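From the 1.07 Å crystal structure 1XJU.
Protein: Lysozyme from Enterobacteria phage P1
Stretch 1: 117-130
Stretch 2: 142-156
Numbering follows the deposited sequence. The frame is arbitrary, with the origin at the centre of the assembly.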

ATOM      1  N   GLU A 117      -0.817  -6.156 -16.683  1.00  9.65           N
ATOM      2  CA  GLU A 117       0.616  -6.406 -16.795  1.00  9.99           C
ATOM      3  C   GLU A 117       1.219  -6.533 -15.413  1.00  9.79           C
ATOM      4  O   GLU A 117       1.811  -5.580 -14.894  1.00  9.96           O
ATOM      5  CB  GLU A 117       1.256  -5.283 -17.596  1.00 10.47           C
ATOM      6  CG  GLU A 117       0.813  -5.234 -19.061  1.00 10.91           C
ATOM      7  CD  GLU A 117       1.396  -6.349 -19.880  1.00 12.61           C
ATOM      8  OE1 GLU A 117       2.330  -7.066 -19.425  1.00 14.73           O
ATOM      9  OE2 GLU A 117       0.906  -6.472 -20.998  1.00 13.66           O
ATOM     10  N   TRP A 118       1.006  -7.672 -14.811  1.00  9.10           N
ATOM     11  CA  TRP A 118       1.250  -7.778 -13.392  1.00  9.06           C
ATOM     12  C   TRP A 118       2.735  -7.680 -13.065  1.00  8.93           C
ATOM     13  O   TRP A 118       3.091  -7.086 -12.031  1.00  9.33           O
ATOM     14  CB  TRP A 118       0.660  -9.042 -12.821  1.00  9.43           C
ATOM     15  CG  TRP A 118      -0.730  -9.301 -13.226  1.00  9.45           C
ATOM     16  CD1 TRP A 118      -1.177 -10.507 -13.742  1.00  9.84           C
ATOM     17  CD2 TRP A 118      -1.901  -8.458 -13.144  1.00  8.04           C
ATOM     18  NE1 TRP A 118      -2.505 -10.429 -14.009  1.00  9.07           N
ATOM     19  CE2 TRP A 118      -2.985  -9.195 -13.646  1.00  8.96           C
ATOM     20  CE3 TRP A 118      -2.145  -7.154 -12.725  1.00  8.40           C
ATOM     21  CZ2 TRP A 118      -4.269  -8.663 -13.738  1.00  9.52           C
ATOM     22  CZ3 TRP A 118      -3.417  -6.646 -12.824  1.00  8.72           C
ATOM     23  CH2 TRP A 118      -4.479  -7.397 -13.279  1.00  9.11           C
ATOM     24  N   VAL A 119       3.623  -8.252 -13.866  1.00  8.88           N
ATOM     25  CA  VAL A 119       5.037  -8.093 -13.604  1.00  8.86           C
ATOM     26  C   VAL A 119       5.437  -6.610 -13.561  1.00  9.28           C
ATOM     27  O   VAL A 119       6.099  -6.163 -12.623  1.00  9.21           O
ATOM     28  CB  VAL A 119       5.924  -8.874 -14.620  1.00  9.38           C
ATOM     29  CG1 VAL A 119       7.366  -8.456 -14.493  1.00 10.31           C
ATOM     30  CG2 VAL A 119       5.745 -10.342 -14.384  1.00 10.28           C
ATOM     31  N   ASN A 120       5.014  -5.865 -14.558  1.00  9.35           N
ATOM     32  CA  ASN A 120       5.382  -4.468 -14.579  1.00 10.27           C
ATOM     33  C   ASN A 120       4.782  -3.717 -13.373  1.00  9.16           C
ATOM     34  O   ASN A 120       5.423  -2.826 -12.772  1.00 10.20           O
ATOM     35  CB  ASN A 120       4.924  -3.783 -15.866  1.00 11.34           C
ATOM     36  CG  ASN A 120       5.603  -4.332 -17.099  1.00 12.91           C
ATOM     37  OD1 ASN A 120       6.704  -4.927 -17.001  1.00 15.08           O
ATOM     38  ND2 ASN A 120       5.026  -4.035 -18.290  1.00 14.87           N
ATOM     39  N   MET A 121       3.541  -4.037 -13.054  1.00  8.75           N
ATOM     40  CA  MET A 121       2.860  -3.492 -11.868  1.00  8.93           C
ATOM     41  C   MET A 121       3.707  -3.769 -10.607  1.00  8.50           C
ATOM     42  O   MET A 121       4.042  -2.856  -9.830  1.00  8.60           O
ATOM     43  CB  MET A 121       1.470  -4.059 -11.776  1.00  8.42           C
ATOM     44  CG  MET A 121       0.699  -3.569 -10.556  1.00  8.31           C
ATOM     45  SD  MET A 121      -0.783  -4.574 -10.253  1.00  8.20           S
ATOM     46  CE  MET A 121      -0.047  -6.124  -9.652  1.00  8.26           C
ATOM     47  N   CYS A 122       4.031  -5.022 -10.379  1.00  8.44           N
ATOM     48  CA  CYS A 122       4.822  -5.427  -9.229  1.00  9.20           C
ATOM     49  C   CYS A 122       6.115  -4.662  -9.150  1.00  8.69           C
ATOM     50  O   CYS A 122       6.576  -4.261  -8.032  1.00  9.48           O
ATOM     51  CB  CYS A 122       5.160  -6.930  -9.322  1.00  9.86           C
ATOM     52  SG  CYS A 122       3.773  -8.105  -9.276  1.00  9.83           S
ATOM     53  N   ASN A 123       6.756  -4.490 -10.296  1.00  8.86           N
ATOM     54  CA  ASN A 123       8.032  -3.808 -10.327  1.00  9.42           C
ATOM     55  C   ASN A 123       7.962  -2.331 -10.007  1.00 10.29           C
ATOM     56  O   ASN A 123       8.995  -1.718  -9.770  1.00 11.46           O
ATOM     57  CB  ASN A 123       8.729  -4.064 -11.653  1.00 10.72           C
ATOM     58  CG  ASN A 123       9.333  -5.444 -11.712  1.00 12.68           C
ATOM     59  OD1 ASN A 123       9.673  -6.031 -10.701  1.00 14.99           O
ATOM     60  ND2 ASN A 123       9.437  -5.988 -12.915  1.00 15.20           N
ATOM     61  N   HIS A 124       6.767  -1.764  -9.968  1.00  8.58           N
ATOM     62  CA  HIS A 124       6.573  -0.387  -9.522  1.00  9.61           C
ATOM     63  C   HIS A 124       6.190  -0.242  -8.072  1.00  9.85           C
ATOM     64  O   HIS A 124       5.989   0.898  -7.617  1.00 10.23           O
ATOM     65  CB  HIS A 124       5.599   0.323 -10.431  1.00 10.28           C
ATOM     66  CG  HIS A 124       6.234   0.735 -11.725  1.00 10.84           C
ATOM     67  ND1 HIS A 124       6.930   1.927 -11.859  1.00 12.29           N
ATOM     68  CD2 HIS A 124       6.366   0.085 -12.909  1.00 12.23           C
ATOM     69  CE1 HIS A 124       7.423   2.011 -13.085  1.00 13.08           C
ATOM     70  NE2 HIS A 124       7.110   0.902 -13.728  1.00 14.00           N
ATOM     71  N   LEU A 125       6.071  -1.328  -7.317  1.00  8.77           N
ATOM     72  CA  LEU A 125       5.784  -1.203  -5.889  1.00  9.65           C
ATOM     73  C   LEU A 125       6.816  -0.298  -5.220  1.00  9.86           C
ATOM     74  O   LEU A 125       6.435   0.528  -4.373  1.00 10.03           O
ATOM     75  CB  LEU A 125       5.675  -2.602  -5.238  1.00  8.86           C
ATOM     76  CG  LEU A 125       4.262  -3.191  -5.423  1.00  8.53           C
ATOM     77  CD1 LEU A 125       4.286  -4.655  -5.187  1.00  9.05           C
ATOM     78  CD2 LEU A 125       3.289  -2.533  -4.454  1.00  9.14           C
ATOM     79  N   PRO A 126       8.115  -0.420  -5.512  1.00 10.89           N
ATOM     80  CA  PRO A 126       9.083   0.473  -4.856  1.00 12.39           C
ATOM     81  C   PRO A 126       8.996   1.919  -5.289  1.00 11.20           C
ATOM     82  O   PRO A 126       9.849   2.746  -4.815  1.00 13.28           O
ATOM     83  CB  PRO A 126      10.458  -0.186  -5.158  1.00 13.10           C
ATOM     84  CG  PRO A 126      10.063  -1.617  -5.455  1.00 12.51           C
ATOM     85  CD  PRO A 126       8.794  -1.515  -6.247  1.00 11.38           C
ATOM     86  N   ASP A 127       8.012   2.344  -6.038  1.00 11.76           N
ATOM     87  CA  ASP A 127       7.771   3.754  -6.326  1.00 13.14           C
ATOM     88  C   ASP A 127       7.097   4.448  -5.142  1.00 13.99           C
ATOM     89  O   ASP A 127       6.905   5.692  -5.196  1.00 17.88           O
ATOM     90  CB  ASP A 127       6.839   3.990  -7.526  1.00 12.86           C
ATOM     91  CG  ASP A 127       7.415   3.526  -8.827  1.00 13.12           C
ATOM     92  OD1 ASP A 127       8.660   3.245  -8.865  1.00 16.18           O
ATOM     93  OD2 ASP A 127       6.686   3.555  -9.812  1.00 13.03           O
ATOM     94  N   PHE A 128       6.700   3.707  -4.109  1.00 12.22           N
ATOM     95  CA  PHE A 128       5.922   4.300  -3.011  1.00 11.88           C
ATOM     96  C   PHE A 128       6.637   4.156  -1.685  1.00 11.48           C
ATOM     97  O   PHE A 128       6.330   3.262  -0.906  1.00 11.22           O
ATOM     98  CB  PHE A 128       4.511   3.676  -2.970  1.00 12.02           C
ATOM     99  CG  PHE A 128       3.791   3.831  -4.279  1.00 12.00           C
ATOM    100  CD1 PHE A 128       3.942   2.871  -5.280  1.00 11.98           C
ATOM    101  CD2 PHE A 128       3.118   5.007  -4.588  1.00 11.98           C
ATOM    102  CE1 PHE A 128       3.412   3.122  -6.537  1.00 11.38           C
ATOM    103  CE2 PHE A 128       2.587   5.227  -5.805  1.00 12.86           C
ATOM    104  CZ  PHE A 128       2.747   4.281  -6.780  1.00 12.96           C
ATOM    105  N   VAL A 129       7.622   5.001  -1.456  1.00 11.83           N
ATOM    106  CA  VAL A 129       8.477   4.883  -0.304  1.00 12.73           C
ATOM    107  C   VAL A 129       8.544   6.158   0.510  1.00 13.44           C
ATOM    108  O   VAL A 129       9.404   6.273   1.408  1.00 14.61           O
ATOM    109  CB  VAL A 129       9.910   4.397  -0.712  1.00 14.60           C
ATOM    110  CG1 VAL A 129       9.812   3.034  -1.340  1.00 14.56           C
ATOM    111  CG2 VAL A 129      10.592   5.413  -1.621  1.00 16.92           C
ATOM    112  N   ASN A 130       7.605   7.073   0.270  1.00 12.48           N
ATOM    113  CA  ASN A 130       7.579   8.377   0.935  1.00 13.12           C
ATOM    114  C   ASN A 130       6.429   8.479   1.919  1.00 12.73           C
ATOM    115  O   ASN A 130       5.355   7.894   1.711  1.00 13.61           O
ATOM    116  CB  ASN A 130       7.362   9.492  -0.081  1.00 15.17           C
ATOM    117  CG  ASN A 130       8.572   9.804  -0.922  1.00 16.86           C
ATOM    118  OD1 ASN A 130       9.641   9.233  -0.751  1.00 18.55           O
ATOM    119  ND2 ASN A 130       8.371  10.712  -1.876  1.00 20.33           N
ATOM    120  N   ARG A 142       9.729  -2.609   2.808  1.00 10.64           N
ATOM    121  CA  ARG A 142       8.371  -3.119   2.702  1.00 10.92           C
ATOM    122  C   ARG A 142       8.003  -3.305   1.250  1.00 10.36           C
ATOM    123  O   ARG A 142       7.454  -4.363   0.919  1.00 10.24           O
ATOM    124  CB  ARG A 142       7.452  -2.155   3.437  1.00 10.46           C
ATOM    125  CG  ARG A 142       5.998  -2.466   3.359  1.00 10.66           C
ATOM    126  CD  ARG A 142       5.628  -3.829   3.865  1.00 10.44           C
ATOM    127  NE  ARG A 142       4.133  -3.973   3.909  1.00 10.47           N
ATOM    128  CZ  ARG A 142       3.325  -3.653   4.920  1.00  9.79           C
ATOM    129  NH1 ARG A 142       3.857  -3.336   6.108  1.00 10.12           N
ATOM    130  NH2 ARG A 142       2.008  -3.782   4.829  1.00  9.89           N
ATOM    131  N   ARG A 143       8.179  -2.284   0.448  1.00  9.98           N
ATOM    132  CA  ARG A 143       7.820  -2.374  -0.982  1.00  9.90           C
ATOM    133  C   ARG A 143       8.579  -3.488  -1.681  1.00 10.35           C
ATOM    134  O   ARG A 143       8.023  -4.181  -2.546  1.00  9.82           O
ATOM    135  CB  ARG A 143       8.058  -1.071  -1.685  1.00 10.09           C
ATOM    136  CG  ARG A 143       7.155   0.095  -1.248  1.00  9.67           C
ATOM    137  CD  ARG A 143       5.693  -0.044  -1.511  1.00  9.30           C
ATOM    138  NE  ARG A 143       4.960  -0.696  -0.458  1.00  9.54           N
ATOM    139  CZ  ARG A 143       4.564  -0.075   0.654  1.00 10.09           C
ATOM    140  NH1 ARG A 143       3.826  -0.707   1.523  1.00  9.37           N
ATOM    141  NH2 ARG A 143       4.947   1.178   0.883  1.00 10.60           N
ATOM    142  N   GLU A 144       9.846  -3.670  -1.344  1.00 10.22           N
ATOM    143  CA  GLU A 144      10.643  -4.734  -1.995  1.00 11.06           C
ATOM    144  C   GLU A 144      10.174  -6.091  -1.582  1.00 10.85           C
ATOM    145  O   GLU A 144      10.088  -7.022  -2.410  1.00 11.29           O
ATOM    146  CB  GLU A 144      12.134  -4.507  -1.734  1.00 11.54           C
ATOM    147  CG  GLU A 144      12.635  -3.216  -2.367  1.00 13.49           C
ATOM    148  CD  GLU A 144      14.040  -2.803  -1.977  1.00 15.57           C
ATOM    149  OE1 GLU A 144      14.594  -3.444  -1.068  1.00 18.43           O
ATOM    150  OE2 GLU A 144      14.558  -1.802  -2.566  1.00 17.81           O
ATOM    151  N   LYS A 145       9.805  -6.281  -0.341  1.00 10.80           N
ATOM    152  CA  LYS A 145       9.263  -7.536   0.085  1.00 11.47           C
ATOM    153  C   LYS A 145       7.892  -7.823  -0.570  1.00 10.31           C
ATOM    154  O   LYS A 145       7.620  -8.946  -1.030  1.00 10.36           O
ATOM    155  CB  LYS A 145       9.108  -7.596   1.605  1.00 11.89           C
ATOM    156  CG  LYS A 145      10.406  -7.647   2.335  1.00 12.46           C
ATOM    157  CD  LYS A 145      10.258  -7.653   3.807  1.00 15.92           C
ATOM    158  CE  LYS A 145      11.640  -7.662   4.453  1.00 20.28           C
ATOM    159  NZ  LYS A 145      12.466  -8.872   4.203  1.00 26.00           N
ATOM    160  N   GLU A 146       7.040  -6.826  -0.670  1.00  8.93           N
ATOM    161  CA  GLU A 146       5.812  -6.991  -1.420  1.00  8.75           C
ATOM    162  C   GLU A 146       6.088  -7.345  -2.869  1.00  8.84           C
ATOM    163  O   GLU A 146       5.387  -8.225  -3.429  1.00  9.42           O
ATOM    164  CB  GLU A 146       4.953  -5.706  -1.340  1.00  8.60           C
ATOM    165  CG  GLU A 146       4.371  -5.396   0.021  1.00  9.01           C
ATOM    166  CD  GLU A 146       3.858  -3.993   0.101  1.00  8.73           C
ATOM    167  OE1 GLU A 146       3.293  -3.650   1.216  1.00  8.85           O
ATOM    168  OE2 GLU A 146       4.098  -3.212  -0.816  1.00  9.01           O
ATOM    169  N   ARG A 147       7.052  -6.713  -3.495  1.00  8.77           N
ATOM    170  CA  ARG A 147       7.378  -6.987  -4.889  1.00  9.65           C
ATOM    171  C   ARG A 147       7.784  -8.432  -5.087  1.00  9.82           C
ATOM    172  O   ARG A 147       7.350  -9.060  -6.039  1.00  9.70           O
ATOM    173  CB  ARG A 147       8.443  -6.030  -5.373  1.00  9.58           C
ATOM    174  CG  ARG A 147       9.059  -6.367  -6.718  1.00 10.51           C
ATOM    175  CD  ARG A 147      10.213  -5.482  -7.093  1.00 11.83           C
ATOM    176  NE  ARG A 147      11.397  -5.852  -6.301  1.00 15.46           N
ATOM    177  CZ  ARG A 147      12.492  -5.080  -6.143  1.00 16.48           C
ATOM    178  NH1 ARG A 147      13.458  -5.489  -5.326  1.00 17.54           N
ATOM    179  NH2 ARG A 147      12.626  -3.905  -6.758  1.00 17.18           N
ATOM    180  N   GLN A 148       8.581  -8.974  -4.197  1.00 10.13           N
ATOM    181  CA  GLN A 148       8.979 -10.363  -4.358  1.00 10.83           C
ATOM    182  C   GLN A 148       7.817 -11.305  -4.208  1.00 10.04           C
ATOM    183  O   GLN A 148       7.759 -12.302  -4.975  1.00 10.76           O
ATOM    184  CB  GLN A 148      10.110 -10.673  -3.431  1.00 12.77           C
ATOM    185  CG  GLN A 148      11.404  -9.875  -3.811  1.00 14.92           C
ATOM    186  CD  GLN A 148      11.757  -9.836  -5.356  1.00 15.22           C
ATOM    187  OE1 GLN A 148      11.663  -8.774  -5.999  1.00 17.24           O
ATOM    188  NE2 GLN A 148      12.138 -10.991  -5.931  1.00 17.00           N
ATOM    189  N   LEU A 149       6.912 -11.042  -3.285  1.00 10.25           N
ATOM    190  CA  LEU A 149       5.699 -11.831  -3.226  1.00  9.71           C
ATOM    191  C   LEU A 149       4.901 -11.719  -4.527  1.00  9.43           C
ATOM    192  O   LEU A 149       4.505 -12.722  -5.123  1.00  9.78           O
ATOM    193  CB  LEU A 149       4.825 -11.408  -2.050  1.00 10.45           C
ATOM    194  CG  LEU A 149       3.447 -12.042  -2.017  1.00 11.12           C
ATOM    195  CD1 LEU A 149       3.523 -13.574  -1.940  1.00 11.55           C
ATOM    196  CD2 LEU A 149       2.649 -11.500  -0.810  1.00 11.01           C
ATOM    197  N   CYS A 150       4.706 -10.486  -4.968  1.00  8.82           N
ATOM    198  CA  CYS A 150       3.917 -10.167  -6.138  1.00  8.84           C
ATOM    199  C   CYS A 150       4.386 -10.948  -7.358  1.00  9.73           C
ATOM    200  O   CYS A 150       3.571 -11.452  -8.137  1.00  9.80           O
ATOM    201  CB  CYS A 150       4.058  -8.650  -6.317  1.00  9.21           C
ATOM    202  SG  CYS A 150       2.932  -7.810  -7.448  1.00  9.32           S
ATOM    203  N   LEU A 151       5.700 -11.044  -7.536  1.00  9.24           N
ATOM    204  CA  LEU A 151       6.295 -11.659  -8.720  1.00  9.50           C
ATOM    205  C   LEU A 151       6.313 -13.164  -8.638  1.00  9.56           C
ATOM    206  O   LEU A 151       6.610 -13.824  -9.665  1.00 10.36           O
ATOM    207  CB  LEU A 151       7.728 -11.187  -8.885  1.00 10.07           C
ATOM    208  CG  LEU A 151       7.911  -9.724  -9.244  1.00 10.25           C
ATOM    209  CD1 LEU A 151       9.365  -9.312  -9.098  1.00 11.51           C
ATOM    210  CD2 LEU A 151       7.416  -9.518 -10.641  1.00 11.12           C
ATOM    211  N   THR A 152       6.028 -13.755  -7.490  1.00 10.06           N
ATOM    212  CA  THR A 152       6.161 -15.213  -7.337  1.00 10.16           C
ATOM    213  C   THR A 152       5.091 -15.918  -8.160  1.00 10.03           C
ATOM    214  O   THR A 152       3.880 -15.721  -7.964  1.00 10.34           O
ATOM    215  CB  THR A 152       6.024 -15.575  -5.882  1.00 11.35           C
ATOM    216  OG1 THR A 152       7.107 -14.978  -5.131  1.00 11.92           O
ATOM    217  CG2 THR A 152       6.104 -17.087  -5.634  1.00 12.68           C
ATOM    218  N   GLY A 153       5.554 -16.746  -9.087  1.00 10.09           N
ATOM    219  CA  GLY A 153       4.706 -17.402 -10.097  1.00  9.87           C
ATOM    220  C   GLY A 153       4.600 -16.693 -11.421  1.00  9.85           C
ATOM    221  O   GLY A 153       4.059 -17.241 -12.393  1.00  9.99           O
ATOM    222  N   LEU A 154       5.044 -15.442 -11.506  1.00  9.24           N
ATOM    223  CA  LEU A 154       4.933 -14.641 -12.702  1.00  9.49           C
ATOM    224  C   LEU A 154       6.180 -14.652 -13.590  1.00 10.17           C
ATOM    225  O   LEU A 154       6.103 -14.207 -14.734  1.00 10.66           O
ATOM    226  CB  LEU A 154       4.649 -13.196 -12.344  1.00  9.20           C
ATOM    227  CG  LEU A 154       3.320 -12.911 -11.680  1.00 10.70           C
ATOM    228  CD1 LEU A 154       3.181 -11.410 -11.390  1.00 10.96           C
ATOM    229  CD2 LEU A 154       2.193 -13.382 -12.459  1.00 12.75           C
ATOM    230  N   VAL A 155       7.290 -15.112 -13.045  1.00 10.39           N
ATOM    231  CA  VAL A 155       8.590 -15.085 -13.712  1.00 10.78           C
ATOM    232  C   VAL A 155       9.247 -16.459 -13.559  1.00 10.78           C
ATOM    233  O   VAL A 155       8.838 -17.285 -12.787  1.00 11.81           O
ATOM    234  CB  VAL A 155       9.490 -13.991 -13.092  1.00 11.68           C
ATOM    235  CG1 VAL A 155       8.819 -12.630 -13.253  1.00 12.58           C
ATOM    236  CG2 VAL A 155       9.816 -14.274 -11.620  1.00 13.30           C
ATOM    237  N   ASN A 156      10.266 -16.687 -14.373  1.00 10.24           N
ATOM    238  CA  ASN A 156      11.085 -17.886 -14.249  1.00 11.01           C
ATOM    239  C   ASN A 156      11.620 -18.008 -12.862  1.00 14.09           C
ATOM    240  O   ASN A 156      12.332 -17.141 -12.425  1.00 17.75           O
ATOM    241  CB  ASN A 156      12.121 -17.929 -15.374  1.00 10.65           C
ATOM    242  CG  ASN A 156      12.938 -19.218 -15.384  1.00 10.55           C
ATOM    243  OD1 ASN A 156      13.046 -19.906 -14.364  1.00 12.86           O
ATOM    244  ND2 ASN A 156      13.516 -19.571 -16.545  1.00 10.56           N
TER
HETATM  245  O   HOH W   1      11.463  -2.761  -9.010  1.00 18.76           O

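A disulfide rarely holds two helices together unaided; more often it sits within a layer of apolar contacts and is flanked by polar contacts. Two stretches of the phage P1 lysozyme illustrate the principle. The helix of residues 118-123 runs nearly antiparallel to that of residues 142-151, with 168° between their directions and a closest axial approach of 9.0 Å. Because the chains run in opposite senses, a walk forward along the first stretch is a walk backward along the second: Val119 CA lies 6.2 Å from Leu151 CA, Cys122 CA 5.3 Å from Arg147 CA, and Pro126 CA 5.0 Å from Arg143 CA, so the backbones draw together along the way. The contact buries 703 Å² in all.

Glu117 occupies the N-cap position and remains beyond reach of the second stretch. Trp118 starts the contact with its CB, 3.7 Å from Leu154 CD1, while the indole leads away. Val119 follows with a wholly apolar set of neighbours: its CG1 lies 4.0 Å from Leu151 CD2, and its CG2 is 3.7 Å from Leu154 CB and 4.0 Å from Val155 CG1. The turn after the second helix thus adds to the apolar surface that the helix itself provides. Asn120 points away, and Met121 reaches in with its methyl end, CE lying 4.1 Å from Cys150 SG.

At Cys122 the packing becomes covalent. Its SG is bonded to Cys150 SG at 2.0 Å, with a chi3 of -77°, close to the right-angled twist that disulfides favour. Both residues direct CB toward the opposing stretch and both are buried. Leucines line the bond: Leu151 CD2 lies 3.7 Å from Cys122 CB, Leu154 CD1 is 4.0 Å from Cys122 SG, and Leu125 CD1 approaches Cys150 SG to 4.1 Å.

Asn123 brings a more polar margin. Its OD1 rests 3.7 Å from Arg147 CD, a contact with the aliphatic part of the arginine, while a water bridges the two residues through other atoms, donating to Asn123 O and accepting from Arg147 NH2, each at 2.8 Å. His124 turns away and bonds within its own stretch, ND1 donating to Asp127 OD2 at 2.6 Å.

Beyond the helix, a short 3-10 segment carries the contact onward. Leu125, which opens it, directs CB toward the second helix; its O lies 3.0 Å from Arg143 CD and its CD2 3.8 Å from Glu146 OE2. Pro126 packs its CA 3.7 Å from Arg143 CB, and its CG lies 3.7 Å from Arg147 NH2.

The closing element is Arg143, whose buried guanidinium needs partners. Phe128 O supplies one, accepting a hydrogen bond from Arg143 NH2 at 3.1 Å and 158°; the phenyl ring meanwhile leads away. Glu146, one helical turn along, supplies the charge: its OE2 takes a hydrogen bond from Arg143 NE at 2.7 Å, in a salt bridge, and its OE1 another from Arg143 NH1 at 3.0 Å. Arg143 thus pairs with Glu146 in its own helix while donating a hydrogen bond to the backbone of the other stretch.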